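Local coordinates for tryptophan synthase alpha chain (PDB 3THA), which probably cleaves indoleglycerol phosphate to indole and glyceraldehyde 3-phosphate, as the alpha subunit of the enzyme that completes tryptophan biosynthesis, at residues B[155-158]-B[159-163]; B[171-174]-B[175-178]; B[93-96]-B[97-101]. All coordinates share one frame; numbering follows the deposited sequence.

Interaction 1. Residues B[155-158]-B[159-163]; sequences ERVK and KLVKH
Arg156 and Leu160, one helical turn apart, cross at a slant, and the leucine lies against both the aliphatic and the flat part of the arginine. Leu160 CD1 meets Arg156 CG at 3.7 Å, while Leu160 CD2 sits over one face of the guanidinium, offset toward its rim and 4.1 Å from Arg156 NH2. The arginine leaves its backbone with CG opposite N (chi1 172°) and then bends at chi2 (87°), which carries the guanidinium along the helix to Leu160 and Lys159. Such a residue suits a half-covered position: its methylenes and flat face accept apolar neighbours, and its charged end forms a salt bridge through NH1 with Glu128. Lys159 CE also approaches Arg156 NH1 (3.4 Å), obliquely to the guanidinium, and the acid probably offsets part of the positive charge gathered there.

All this rides on helix 154-161 of a beta-alpha-beta unit in the TIM barrel, between strands 143-148 and 168-171. Each backbone N from Lys159 to Lys162 donates to the carbonyl oxygen four residues earlier; the bond from Lys159 N to Glu155 O is nearly straight, 167° at the hydrogen. Val157 and Val161 form the buried apolar side, CG1 of the former 4.3 Å from CG2 of the latter; Val157 packs on helix 180-195 and Val161 on Phe197. At the surface Lys158 and Lys162 run side by side in the same direction, their NZ atoms 4.0 Å apart, a like-charge pair that water would be expected to screen.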
loop_
_atom_site.group_PDB
_atom_site.type_symbol
_atom_site.label_atom_id
_atom_site.label_comp_id
_atom_site.label_asym_id
_atom_site.label_seq_id
_atom_site.Cartn_x
_atom_site.Cartn_y
_atom_site.Cartn_z
ATOM N N GLU B 155 -15.596 14.318 -15.880
ATOM C CA GLU B 155 -14.603 14.851 -16.817
ATOM C C GLU B 155 -13.200 14.236 -16.633
ATOM O O GLU B 155 -12.439 14.094 -17.589
ATOM C CB GLU B 155 -14.563 16.374 -16.738
ATOM C CG GLU B 155 -13.850 16.959 -15.498
ATOM C CD GLU B 155 -14.747 17.076 -14.253
ATOM O OE1 GLU B 155 -15.954 16.654 -14.313
ATOM O OE2 GLU B 155 -14.228 17.597 -13.217
ATOM N N ARG B 156 -12.850 13.862 -15.416
ATOM C CA ARG B 156 -11.561 13.238 -15.186
ATOM C C ARG B 156 -11.586 11.795 -15.749
ATOM O O ARG B 156 -10.581 11.270 -16.222
ATOM C CB ARG B 156 -11.204 13.320 -13.682
ATOM C CG ARG B 156 -9.954 12.527 -13.253
ATOM C CD ARG B 156 -8.663 13.323 -13.395
ATOM N NE ARG B 156 -7.499 12.568 -12.925
ATOM C CZ ARG B 156 -6.251 12.709 -13.397
ATOM N NH1 ARG B 156 -5.979 13.590 -14.374
ATOM N NH2 ARG B 156 -5.266 11.961 -12.888
ATOM N N VAL B 157 -12.765 11.183 -15.756
ATOM C CA VAL B 157 -12.911 9.822 -16.275
ATOM C C VAL B 157 -12.800 9.829 -17.807
ATOM O O VAL B 157 -12.080 9.017 -18.392
ATOM C CB VAL B 157 -14.273 9.182 -15.819
ATOM C CG1 VAL B 157 -14.560 7.875 -16.549
ATOM C CG2 VAL B 157 -14.307 8.997 -14.308
ATOM N N LYS B 158 -13.536 10.728 -18.446
ATOM C CA LYS B 158 -13.457 10.911 -19.900
ATOM C C LYS B 158 -11.980 11.078 -20.317
ATOM O O LYS B 158 -11.484 10.381 -21.204
ATOM C CB LYS B 158 -14.344 12.086 -20.334
ATOM C CG LYS B 158 -14.195 12.553 -21.779
ATOM C CD LYS B 158 -15.469 13.287 -22.271
ATOM C CE LYS B 158 -15.266 14.042 -23.604
ATOM N NZ LYS B 158 -15.193 13.169 -24.837
ATOM N N LYS B 159 -11.273 11.969 -19.644
ATOM C CA LYS B 159 -9.864 12.167 -19.903
ATOM C C LYS B 159 -8.953 10.932 -19.621
ATOM O O LYS B 159 -8.022 10.656 -20.388
ATOM C CB LYS B 159 -9.395 13.415 -19.156
ATOM C CG LYS B 159 -7.920 13.547 -19.028
ATOM C CD LYS B 159 -7.520 14.660 -18.046
ATOM C CE LYS B 159 -6.039 14.492 -17.617
ATOM N NZ LYS B 159 -5.093 14.559 -18.795
ATOM N N LEU B 160 -9.210 10.172 -18.556
ATOM C CA LEU B 160 -8.362 9.005 -18.276
ATOM C C LEU B 160 -8.609 7.852 -19.242
ATOM O O LEU B 160 -7.667 7.113 -19.589
ATOM C CB LEU B 160 -8.531 8.541 -16.838
ATOM C CG LEU B 160 -7.834 9.439 -15.809
ATOM C CD1 LEU B 160 -8.512 9.302 -14.443
ATOM C CD2 LEU B 160 -6.334 9.127 -15.690
ATOM N N VAL B 161 -9.852 7.690 -19.691
ATOM C CA VAL B 161 -10.178 6.475 -20.429
ATOM C C VAL B 161 -10.236 6.619 -21.937
ATOM O O VAL B 161 -10.034 5.658 -22.656
ATOM C CB VAL B 161 -11.452 5.766 -19.911
ATOM C CG1 VAL B 161 -11.335 5.510 -18.422
ATOM C CG2 VAL B 161 -12.694 6.557 -20.230
ATOM N N LYS B 162 -10.493 7.816 -22.431
ATOM C CA LYS B 162 -10.687 7.990 -23.876
ATOM C C LYS B 162 -9.543 7.356 -24.664
ATOM O O LYS B 162 -9.771 6.788 -25.736
ATOM C CB LYS B 162 -10.825 9.472 -24.228
ATOM C CG LYS B 162 -11.300 9.761 -25.631
ATOM C CD LYS B 162 -11.051 11.234 -26.014
ATOM C CE LYS B 162 -11.319 11.480 -27.508
ATOM N NZ LYS B 162 -12.639 12.107 -27.700
ATOM N N HIS B 163 -8.333 7.436 -24.108
ATOM C CA HIS B 163 -7.116 6.972 -24.777
ATOM C C HIS B 163 -6.401 5.819 -24.067
ATOM O O HIS B 163 -5.209 5.606 -24.311
ATOM C CB HIS B 163 -6.132 8.140 -24.941
ATOM C CG HIS B 163 -6.620 9.217 -25.869
ATOM N ND1 HIS B 163 -7.233 8.945 -27.079
ATOM C CD2 HIS B 163 -6.566 10.569 -25.774
ATOM C CE1 HIS B 163 -7.554 10.082 -27.677
ATOM N NE2 HIS B 163 -7.157 11.084 -26.909
#

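Interaction 2. Residues B[171-174]-B[175-178]; sequences LASI and GITG
Ser173 meets Ile176 three residues further on, as the chain curls round after strand 168-171. Leu171 and Ala172, both buried, bring the chain out of the barrel in an extended course, and the serine is the first residue to touch the far side of the bend. Its hydroxyl lies opposite its own carbonyl carbon (chi1 -58°), and Ser173 OG comes within 3.3 Å of Ile176 CD1. Ser173 CB lies 3.6 Å from Ile176 CD1, so the isoleucine end rests against the whole of the short side chain. Small and only mildly polar, serine tolerates this apolar cover at a partly exposed place.

Ile174 comes next, packing on Asp63 of a second copy of this chain. Its CG1 stands between the backbone N and the carbonyl carbon (chi1 40°), and the chain then folds forward until Ile174 CD1 is 3.3 Å from Gly175 N. Gly175, with no side chain, suits a place where that methyl lies so close to the backbone. Gly178 suits its place for another reason: it has the positive phi (77°) that glycine adopts readily.

No hydrogen bond links the two halves of this irregular loop, which belongs to the TIM barrel's connection between strand 168-171 and helix 180-195. On the strand side, Leu171 pairs by backbone with Val148 of strand 143-148. On the helix side, Glu183 of helix 180-195 accepts a bond from Ile176 N, and Ser173 and Thr177 also touch Glu183.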
loop_
_atom_site.group_PDB
_atom_site.type_symbol
_atom_site.label_atom_id
_atom_site.label_comp_id
_atom_site.label_asym_id
_atom_site.label_seq_id
_atom_site.Cartn_x
_atom_site.Cartn_y
_atom_site.Cartn_z
ATOM N N LEU B 171 -12.245 0.683 -9.230
ATOM C CA LEU B 171 -12.264 0.392 -7.810
ATOM C C LEU B 171 -13.695 0.480 -7.336
ATOM O O LEU B 171 -14.525 1.169 -7.936
ATOM C CB LEU B 171 -11.363 1.344 -7.024
ATOM C CG LEU B 171 -9.922 1.334 -7.526
ATOM C CD1 LEU B 171 -9.086 2.359 -6.828
ATOM C CD2 LEU B 171 -9.314 -0.020 -7.352
ATOM N N ALA B 172 -13.997 -0.268 -6.290
ATOM C CA ALA B 172 -15.308 -0.264 -5.726
ATOM C C ALA B 172 -15.157 0.531 -4.442
ATOM O O ALA B 172 -14.045 0.660 -3.909
ATOM C CB ALA B 172 -15.752 -1.680 -5.467
ATOM N N SER B 173 -16.246 1.132 -3.990
ATOM C CA SER B 173 -16.214 1.938 -2.792
ATOM C C SER B 173 -16.870 1.156 -1.702
ATOM O O SER B 173 -17.672 0.247 -1.970
ATOM C CB SER B 173 -17.007 3.212 -2.981
ATOM O OG SER B 173 -16.499 3.931 -4.069
ATOM N N ILE B 174 -16.544 1.498 -0.463
ATOM C CA ILE B 174 -17.209 0.867 0.667
ATOM C C ILE B 174 -17.921 1.922 1.479
ATOM O O ILE B 174 -18.760 1.587 2.311
ATOM C CB ILE B 174 -16.230 0.077 1.569
ATOM C CG1 ILE B 174 -14.899 0.831 1.734
ATOM C CG2 ILE B 174 -15.988 -1.300 0.991
ATOM C CD1 ILE B 174 -14.915 2.042 2.713
ATOM N N GLY B 175 -17.591 3.188 1.229
ATOM C CA GLY B 175 -17.944 4.240 2.180
ATOM C C GLY B 175 -18.611 5.513 1.695
ATOM O O GLY B 175 -18.655 6.510 2.427
ATOM N N ILE B 176 -19.126 5.501 0.470
ATOM C CA ILE B 176 -19.907 6.648 -0.006
ATOM C C ILE B 176 -21.248 6.624 0.740
ATOM O O ILE B 176 -21.833 7.674 1.025
ATOM C CB ILE B 176 -20.038 6.720 -1.562
ATOM C CG1 ILE B 176 -18.687 6.460 -2.223
ATOM C CG2 ILE B 176 -20.539 8.101 -2.011
ATOM C CD1 ILE B 176 -18.768 6.277 -3.708
ATOM N N THR B 177 -21.692 5.416 1.096
ATOM C CA THR B 177 -22.701 5.254 2.146
ATOM C C THR B 177 -22.296 4.204 3.193
ATOM O O THR B 177 -22.713 4.283 4.356
ATOM C CB THR B 177 -24.123 4.981 1.598
ATOM O OG1 THR B 177 -24.052 4.523 0.243
ATOM C CG2 THR B 177 -24.944 6.238 1.643
ATOM N N GLY B 178 -21.475 3.243 2.792
ATOM C CA GLY B 178 -21.178 2.116 3.675
ATOM C C GLY B 178 -22.296 1.075 3.736
ATOM O O GLY B 178 -22.041 -0.084 4.104
#

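Interaction 3. Residues B[93-96]-B[97-101]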
loop_
_atom_site.group_PDB
_atom_site.type_symbol
_atom_site.label_atom_id
_atom_site.label_comp_id
_atom_site.label_asym_id
_atom_site.label_seq_id
_atom_site.Cartn_x
_atom_site.Cartn_y
_atom_site.Cartn_z
ATOM N N PHE B 93 1.600 -7.704 -14.503
ATOM C CA PHE B 93 2.307 -7.235 -13.333
ATOM C C PHE B 93 1.486 -6.232 -12.560
ATOM O O PHE B 93 0.830 -5.366 -13.126
ATOM C CB PHE B 93 3.632 -6.602 -13.697
ATOM C CG PHE B 93 4.749 -7.572 -13.812
ATOM C CD1 PHE B 93 4.882 -8.617 -12.904
ATOM C CD2 PHE B 93 5.684 -7.434 -14.815
ATOM C CE1 PHE B 93 5.924 -9.524 -13.003
ATOM C CE2 PHE B 93 6.738 -8.356 -14.945
ATOM C CZ PHE B 93 6.859 -9.384 -14.035
HETATM N N MSE B 94 1.517 -6.356 -11.249
HETATM C CA MSE B 94 1.094 -5.292 -10.383
HETATM C C MSE B 94 2.274 -5.112 -9.444
HETATM O O MSE B 94 2.535 -5.951 -8.624
HETATM C CB MSE B 94 -0.192 -5.669 -9.671
HETATM C CG MSE B 94 -0.637 -4.756 -8.591
HETATM SE SE MSE B 94 -2.574 -4.991 -8.508
HETATM C CE MSE B 94 -2.963 -4.058 -6.915
ATOM N N VAL B 95 3.021 -4.034 -9.634
ATOM C CA VAL B 95 4.176 -3.698 -8.821
ATOM C C VAL B 95 4.142 -2.207 -8.510
ATOM O O VAL B 95 3.546 -1.436 -9.226
ATOM C CB VAL B 95 5.522 -3.979 -9.598
ATOM C CG1 VAL B 95 5.744 -5.459 -9.793
ATOM C CG2 VAL B 95 5.535 -3.285 -10.930
ATOM N N TYR B 96 4.810 -1.809 -7.449
ATOM C CA TYR B 96 5.047 -0.410 -7.220
ATOM C C TYR B 96 6.143 0.059 -8.121
ATOM O O TYR B 96 6.960 -0.751 -8.583
ATOM C CB TYR B 96 5.480 -0.207 -5.823
ATOM C CG TYR B 96 4.374 -0.373 -4.846
ATOM C CD1 TYR B 96 3.474 0.638 -4.660
ATOM C CD2 TYR B 96 4.226 -1.546 -4.103
ATOM C CE1 TYR B 96 2.489 0.540 -3.754
ATOM C CE2 TYR B 96 3.205 -1.658 -3.177
ATOM C CZ TYR B 96 2.344 -0.585 -3.009
ATOM O OH TYR B 96 1.303 -0.588 -2.104
ATOM N N TYR B 97 6.115 1.351 -8.403
ATOM C CA TYR B 97 7.037 1.996 -9.316
ATOM C C TYR B 97 8.496 1.876 -8.886
ATOM O O TYR B 97 9.390 1.866 -9.741
ATOM C CB TYR B 97 6.658 3.465 -9.499
ATOM C CG TYR B 97 7.322 4.128 -10.693
ATOM C CD1 TYR B 97 6.812 3.973 -11.976
ATOM C CD2 TYR B 97 8.443 4.936 -10.531
ATOM C CE1 TYR B 97 7.407 4.589 -13.073
ATOM C CE2 TYR B 97 9.031 5.567 -11.608
ATOM C CZ TYR B 97 8.518 5.377 -12.883
ATOM O OH TYR B 97 9.109 6.003 -13.963
ATOM N N ASN B 98 8.737 1.773 -7.578
ATOM C CA ASN B 98 10.085 1.682 -7.065
ATOM C C ASN B 98 10.821 0.467 -7.631
ATOM O O ASN B 98 12.026 0.515 -7.838
ATOM C CB ASN B 98 10.118 1.686 -5.539
ATOM C CG ASN B 98 9.316 0.520 -4.896
ATOM O OD1 ASN B 98 9.144 -0.568 -5.463
ATOM N ND2 ASN B 98 8.835 0.761 -3.702
ATOM N N LEU B 99 10.104 -0.627 -7.860
ATOM C CA LEU B 99 10.693 -1.799 -8.427
ATOM C C LEU B 99 11.149 -1.479 -9.866
ATOM O O LEU B 99 12.242 -1.895 -10.305
ATOM C CB LEU B 99 9.670 -2.924 -8.432
ATOM C CG LEU B 99 10.259 -4.317 -8.671
ATOM C CD1 LEU B 99 9.334 -5.377 -8.154
ATOM C CD2 LEU B 99 10.504 -4.568 -10.099
ATOM N N ILE B 100 10.300 -0.750 -10.591
ATOM C CA ILE B 100 10.499 -0.468 -12.007
ATOM C C ILE B 100 11.658 0.503 -12.159
ATOM O O ILE B 100 12.649 0.188 -12.818
ATOM C CB ILE B 100 9.188 0.034 -12.679
ATOM C CG1 ILE B 100 8.084 -1.049 -12.563
ATOM C CG2 ILE B 100 9.423 0.472 -14.142
ATOM C CD1 ILE B 100 6.820 -0.796 -13.410
ATOM N N PHE B 101 11.549 1.659 -11.521
ATOM C CA PHE B 101 12.653 2.597 -11.411
ATOM C C PHE B 101 14.060 2.020 -11.186
ATOM O O PHE B 101 15.017 2.436 -11.839
ATOM C CB PHE B 101 12.355 3.591 -10.304
ATOM C CG PHE B 101 13.277 4.762 -10.283
ATOM C CD1 PHE B 101 14.484 4.701 -9.572
ATOM C CD2 PHE B 101 12.941 5.925 -10.975
ATOM C CE1 PHE B 101 15.357 5.785 -9.562
ATOM C CE2 PHE B 101 13.782 7.033 -10.963
ATOM C CZ PHE B 101 15.008 6.966 -10.253
#
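Val95 lays its two methyls against Leu99 and Ile100, four and five residues ahead, crossing each of these side chains at about a right angle. The site is the turn from strand 90-94 into helix 97-103, on one of the strand-to-helix connections of the TIM barrel. Val95 CG2 touches Ile100 CD1 at 3.7 Å, and Val95 CG1 meets Leu99 CD1 at 3.9 Å. Branching at CB explains the double contact: with CG1 opposite the carbonyl carbon, the two methyls diverge and each finds its own partner. Leucine and isoleucine suit the receiving places, since both extend a methyl back over the bend. Leu99 and Ile100 also press on Phe108 of helix 105-114, and Leu99 on Ile75 of helix 75-83, so the cluster lies against two of the surrounding helices. Val95 itself packs on Val49, and its side chain lies about 9 Å from that of Glu46, a predicted proton acceptor.

The side chain of Tyr96 diverges from this apolar group. Tyr96 CB lies 3.7 Å from Asn98 OD1; a chi1 of 59° places Asn98 CG between that residue's own N and carbonyl carbon and turns the amide back toward the tyrosine. An amide is apt at this buried position, because Asn98 ND2 is satisfied by the backbone oxygen of Glu124 of a second copy of this chain. At the entry to the helix, Leu99 N donates to Tyr96 O at 3.2 Å, bent to 143° at the hydrogen, with the nitrogen standing 49° out of the carbonyl plane.

Overall arrangement
From the N terminus, interaction 3 comes first, turning the chain from strand 90-94 into helix 97-103. Interaction 1 follows within helix 154-161, after strand 143-148, and interaction 2 shapes the loop between strand 168-171 and helix 180-195. Each contact is local and finishes before the next begins, so none nest or cross. Together they sample separate parts of one closed eight-stranded barrel: two exits from strands and one outer helix. Interactions 1 and 2 both adjoin helix 180-195, although their nearest atoms are about 10 Å apart. Interactions 2 and 3 come within about 8 Å without touching, and both face a second copy of this chain.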